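Local structure of activator of Hsp90 ATPase homologue 1/2-like C-terminal domain-containing protein (Enterococcus faecalis, 2NN5) at residues A[46-54]-A[94-102]. The protein is of unknown function but belongs to the AHA1 family, related to activators of the Hsp90 ATPase, and can bind magnesium ions in the crystal. Sequence-based numbering, arbitrary orientation.
Sequences ASPQTIWRY and DYAEEKYLG
Trp52 reaches from helix 48-56 to pack against the turn that joins strands 86-96 and 100-105; its indole makes most of the helix's share of the contact, and Glu98 most of the turn's. With CG anti to the backbone N (chi1 180°), the ring leaves the helix and meets the Glu97-Glu98 peptide with one face; Glu98 N sits over the ring centre, 3.2 Å from Trp52 CD2. Glu98 CG adds a CH-pi contact, 4.0 Å from the centroid of the five-membered ring. At the far rim, the six-membered ring turns its edge to the face of Tyr95 in an offset edge-to-face pair, planes 66° apart, with Trp52 CZ2 3.6 Å from Tyr95 CE1. Tyr100 O lies at the indole edge, 3.4 Å from Trp52 CH2, while Leu101 CB approaches Trp52 CZ3 obliquely.

The polar links between the segments run through water. One water accepts from Trp52 NE1 at 2.9 Å and also bonds Tyr95 OH. Another donates to both Gln49 O and Glu98 OE2, the latter at 2.6 Å. Beside it Gln49, its CG anti to the carbonyl carbon (chi1 -67°), sets CG 3.4 Å from Glu98 CD, amide and carboxylate planes nearly perpendicular.

The turn carries a classic beta bulge, the backbone N atoms of Lys99 and Tyr100 both donating to Ala96 O. Leu114 of strand 108-116 also touches Trp52, placing the helix against the sheet of this AHA1-type fold. The chemistry implies a contact held by aromatic and backbone packing, its single indole N-H satisfied by water and its carboxylate joined to the helix through solvent.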
loop_
_atom_site.group_PDB
_atom_site.type_symbol
_atom_site.label_atom_id
_atom_site.label_comp_id
_atom_site.label_asym_id
_atom_site.label_seq_id
_atom_site.Cartn_x
_atom_site.Cartn_y
_atom_site.Cartn_z
ATOM N N ALA A 46 -8.063 2.767 14.344
ATOM C CA ALA A 46 -7.148 2.319 15.381
ATOM C C ALA A 46 -6.062 3.343 15.546
ATOM O O ALA A 46 -5.917 4.217 14.696
ATOM C CB ALA A 46 -6.493 0.977 15.006
ATOM N N SER A 47 -5.289 3.231 16.621
ATOM C CA SER A 47 -4.206 4.162 16.864
ATOM C C SER A 47 -3.042 3.909 15.938
ATOM O O SER A 47 -2.887 2.797 15.405
ATOM C CB SER A 47 -3.710 3.973 18.278
ATOM O OG SER A 47 -3.081 2.709 18.409
ATOM N N PRO A 48 -2.216 4.931 15.743
ATOM C CA PRO A 48 -1.011 4.710 14.924
ATOM C C PRO A 48 -0.133 3.581 15.468
ATOM O O PRO A 48 0.491 2.866 14.713
ATOM C CB PRO A 48 -0.275 6.055 15.006
ATOM C CG PRO A 48 -1.392 7.050 15.240
ATOM C CD PRO A 48 -2.383 6.345 16.137
ATOM N N GLN A 49 -0.084 3.431 16.783
ATOM C CA GLN A 49 0.734 2.387 17.374
ATOM C C GLN A 49 0.212 1.013 16.970
ATOM O O GLN A 49 1.008 0.078 16.690
ATOM C CB GLN A 49 0.742 2.548 18.889
ATOM C CG GLN A 49 1.480 3.869 19.311
ATOM C CD GLN A 49 0.663 5.183 19.253
ATOM O OE1 GLN A 49 -0.490 5.213 18.924
ATOM N NE2 GLN A 49 1.302 6.273 19.656
ATOM N N THR A 50 -1.114 0.852 16.913
ATOM C CA THR A 50 -1.678 -0.439 16.473
ATOM C C THR A 50 -1.345 -0.670 14.989
ATOM O O THR A 50 -0.952 -1.753 14.611
ATOM C CB THR A 50 -3.179 -0.409 16.704
ATOM O OG1 THR A 50 -3.434 -0.459 18.126
ATOM C CG2 THR A 50 -3.839 -1.587 16.055
ATOM N N ILE A 51 -1.581 0.352 14.157
ATOM C CA ILE A 51 -1.404 0.152 12.729
ATOM C C ILE A 51 0.070 -0.114 12.429
ATOM O O ILE A 51 0.394 -0.901 11.541
ATOM C CB ILE A 51 -1.930 1.377 11.986
ATOM C CG1 ILE A 51 -3.451 1.445 12.173
ATOM C CG2 ILE A 51 -1.510 1.293 10.510
ATOM C CD1 ILE A 51 -4.003 2.798 11.909
ATOM N N TRP A 52 0.984 0.515 13.172
ATOM C CA TRP A 52 2.424 0.295 12.950
ATOM C C TRP A 52 2.796 -1.195 13.055
ATOM O O TRP A 52 3.704 -1.664 12.343
ATOM C CB TRP A 52 3.216 1.091 13.980
ATOM C CG TRP A 52 4.671 0.945 13.861
ATOM C CD1 TRP A 52 5.501 0.267 14.727
ATOM C CD2 TRP A 52 5.520 1.543 12.870
ATOM N NE1 TRP A 52 6.801 0.410 14.323
ATOM C CE2 TRP A 52 6.850 1.185 13.184
ATOM C CE3 TRP A 52 5.280 2.326 11.720
ATOM C CZ2 TRP A 52 7.956 1.580 12.370
ATOM C CZ3 TRP A 52 6.376 2.737 10.935
ATOM C CH2 TRP A 52 7.675 2.382 11.283
ATOM N N ARG A 53 2.104 -1.941 13.906
ATOM C CA ARG A 53 2.442 -3.363 14.063
ATOM C C ARG A 53 2.160 -4.107 12.772
ATOM O O ARG A 53 2.824 -5.092 12.509
ATOM C CB ARG A 53 1.682 -4.012 15.223
ATOM C CG ARG A 53 1.987 -3.259 16.573
ATOM C CD ARG A 53 1.332 -3.927 17.795
ATOM N NE ARG A 53 1.790 -5.304 17.868
ATOM C CZ ARG A 53 1.212 -6.260 18.611
ATOM N NH1 ARG A 53 1.698 -7.496 18.563
ATOM N NH2 ARG A 53 0.160 -5.951 19.385
ATOM N N TYR A 54 1.165 -3.651 11.979
ATOM C CA TYR A 54 0.854 -4.335 10.735
ATOM C C TYR A 54 1.893 -4.073 9.647
ATOM O O TYR A 54 1.850 -4.743 8.609
ATOM C CB TYR A 54 -0.551 -3.923 10.252
ATOM C CG TYR A 54 -1.618 -4.555 11.125
ATOM C CD1 TYR A 54 -1.976 -3.954 12.341
ATOM C CD2 TYR A 54 -2.266 -5.731 10.734
ATOM C CE1 TYR A 54 -2.909 -4.543 13.186
ATOM C CE2 TYR A 54 -3.244 -6.300 11.547
ATOM C CZ TYR A 54 -3.551 -5.702 12.765
ATOM O OH TYR A 54 -4.494 -6.288 13.600
ATOM N N ASP A 94 13.576 4.754 4.779
ATOM C CA ASP A 94 13.370 5.652 5.918
ATOM C C ASP A 94 12.552 4.892 6.977
ATOM O O ASP A 94 11.745 4.009 6.646
ATOM C CB ASP A 94 12.619 6.895 5.497
ATOM C CG ASP A 94 13.199 8.143 6.149
ATOM O OD1 ASP A 94 14.073 8.026 7.062
ATOM O OD2 ASP A 94 12.819 9.226 5.711
ATOM N N TYR A 95 12.757 5.233 8.241
ATOM C CA TYR A 95 12.173 4.477 9.334
ATOM C C TYR A 95 12.052 5.363 10.564
ATOM O O TYR A 95 13.059 5.861 11.041
ATOM C CB TYR A 95 13.075 3.271 9.670
ATOM C CG TYR A 95 12.490 2.358 10.718
ATOM C CD1 TYR A 95 11.730 1.229 10.370
ATOM C CD2 TYR A 95 12.745 2.574 12.081
ATOM C CE1 TYR A 95 11.201 0.360 11.359
ATOM C CE2 TYR A 95 12.222 1.725 13.051
ATOM C CZ TYR A 95 11.478 0.618 12.685
ATOM O OH TYR A 95 10.957 -0.231 13.628
ATOM N N ALA A 96 10.816 5.604 11.013
ATOM C CA ALA A 96 10.603 6.282 12.297
ATOM C C ALA A 96 9.497 5.539 13.013
ATOM O O ALA A 96 8.373 5.532 12.556
ATOM C CB ALA A 96 10.243 7.742 12.101
ATOM N N GLU A 97 9.852 4.880 14.122
ATOM C CA GLU A 97 8.920 4.067 14.881
ATOM C C GLU A 97 7.584 4.747 15.073
ATOM O O GLU A 97 7.498 5.869 15.618
ATOM C CB GLU A 97 9.534 3.764 16.246
ATOM C CG GLU A 97 8.806 2.749 17.085
ATOM C CD GLU A 97 9.529 2.511 18.394
ATOM O OE1 GLU A 97 8.944 1.884 19.290
ATOM O OE2 GLU A 97 10.699 2.980 18.520
ATOM N N GLU A 98 6.526 4.073 14.641
ATOM C CA GLU A 98 5.122 4.503 14.820
ATOM C C GLU A 98 4.767 5.796 14.090
ATOM O O GLU A 98 3.726 6.406 14.383
ATOM C CB GLU A 98 4.703 4.539 16.323
ATOM C CG GLU A 98 4.879 3.185 16.971
ATOM C CD GLU A 98 4.739 3.174 18.488
ATOM O OE1 GLU A 98 4.903 4.229 19.142
ATOM O OE2 GLU A 98 4.426 2.081 19.018
ATOM N N LYS A 99 5.589 6.174 13.099
ATOM C CA LYS A 99 5.408 7.432 12.393
ATOM C C LYS A 99 5.457 7.227 10.866
ATOM O O LYS A 99 4.534 7.602 10.156
ATOM C CB LYS A 99 6.511 8.427 12.821
ATOM C CG LYS A 99 6.482 8.931 14.309
ATOM C CD LYS A 99 7.615 9.943 14.582
ATOM C CE LYS A 99 8.921 9.394 15.280
ATOM N NZ LYS A 99 8.947 8.152 16.200
ATOM N N TYR A 100 6.577 6.697 10.373
ATOM C CA TYR A 100 6.689 6.519 8.910
ATOM C C TYR A 100 7.658 5.436 8.519
ATOM O O TYR A 100 8.528 5.055 9.309
ATOM C CB TYR A 100 7.024 7.804 8.154
ATOM C CG TYR A 100 8.259 8.495 8.632
ATOM C CD1 TYR A 100 8.180 9.645 9.454
ATOM C CD2 TYR A 100 9.518 8.057 8.247
ATOM C CE1 TYR A 100 9.371 10.323 9.887
ATOM C CE2 TYR A 100 10.695 8.725 8.663
ATOM C CZ TYR A 100 10.619 9.845 9.479
ATOM O OH TYR A 100 11.812 10.441 9.884
ATOM N N LEU A 101 7.470 4.946 7.290
ATOM C CA LEU A 101 8.258 3.840 6.758
ATOM C C LEU A 101 8.352 4.005 5.262
ATOM O O LEU A 101 7.322 4.083 4.595
ATOM C CB LEU A 101 7.561 2.488 7.053
ATOM C CG LEU A 101 8.315 1.255 6.602
ATOM C CD1 LEU A 101 9.668 1.057 7.372
ATOM C CD2 LEU A 101 7.438 0.011 6.784
ATOM N N GLY A 102 9.581 4.070 4.741
ATOM C CA GLY A 102 9.776 4.065 3.304
ATOM C C GLY A 102 10.497 2.789 2.920
ATOM O O GLY A 102 11.418 2.364 3.602
HETATM O O HOH W 1 3.526 -0.105 17.845
HETATM O O HOH W 2 4.357 7.140 18.689
HETATM O O HOH W 3 8.786 -0.972 15.923
#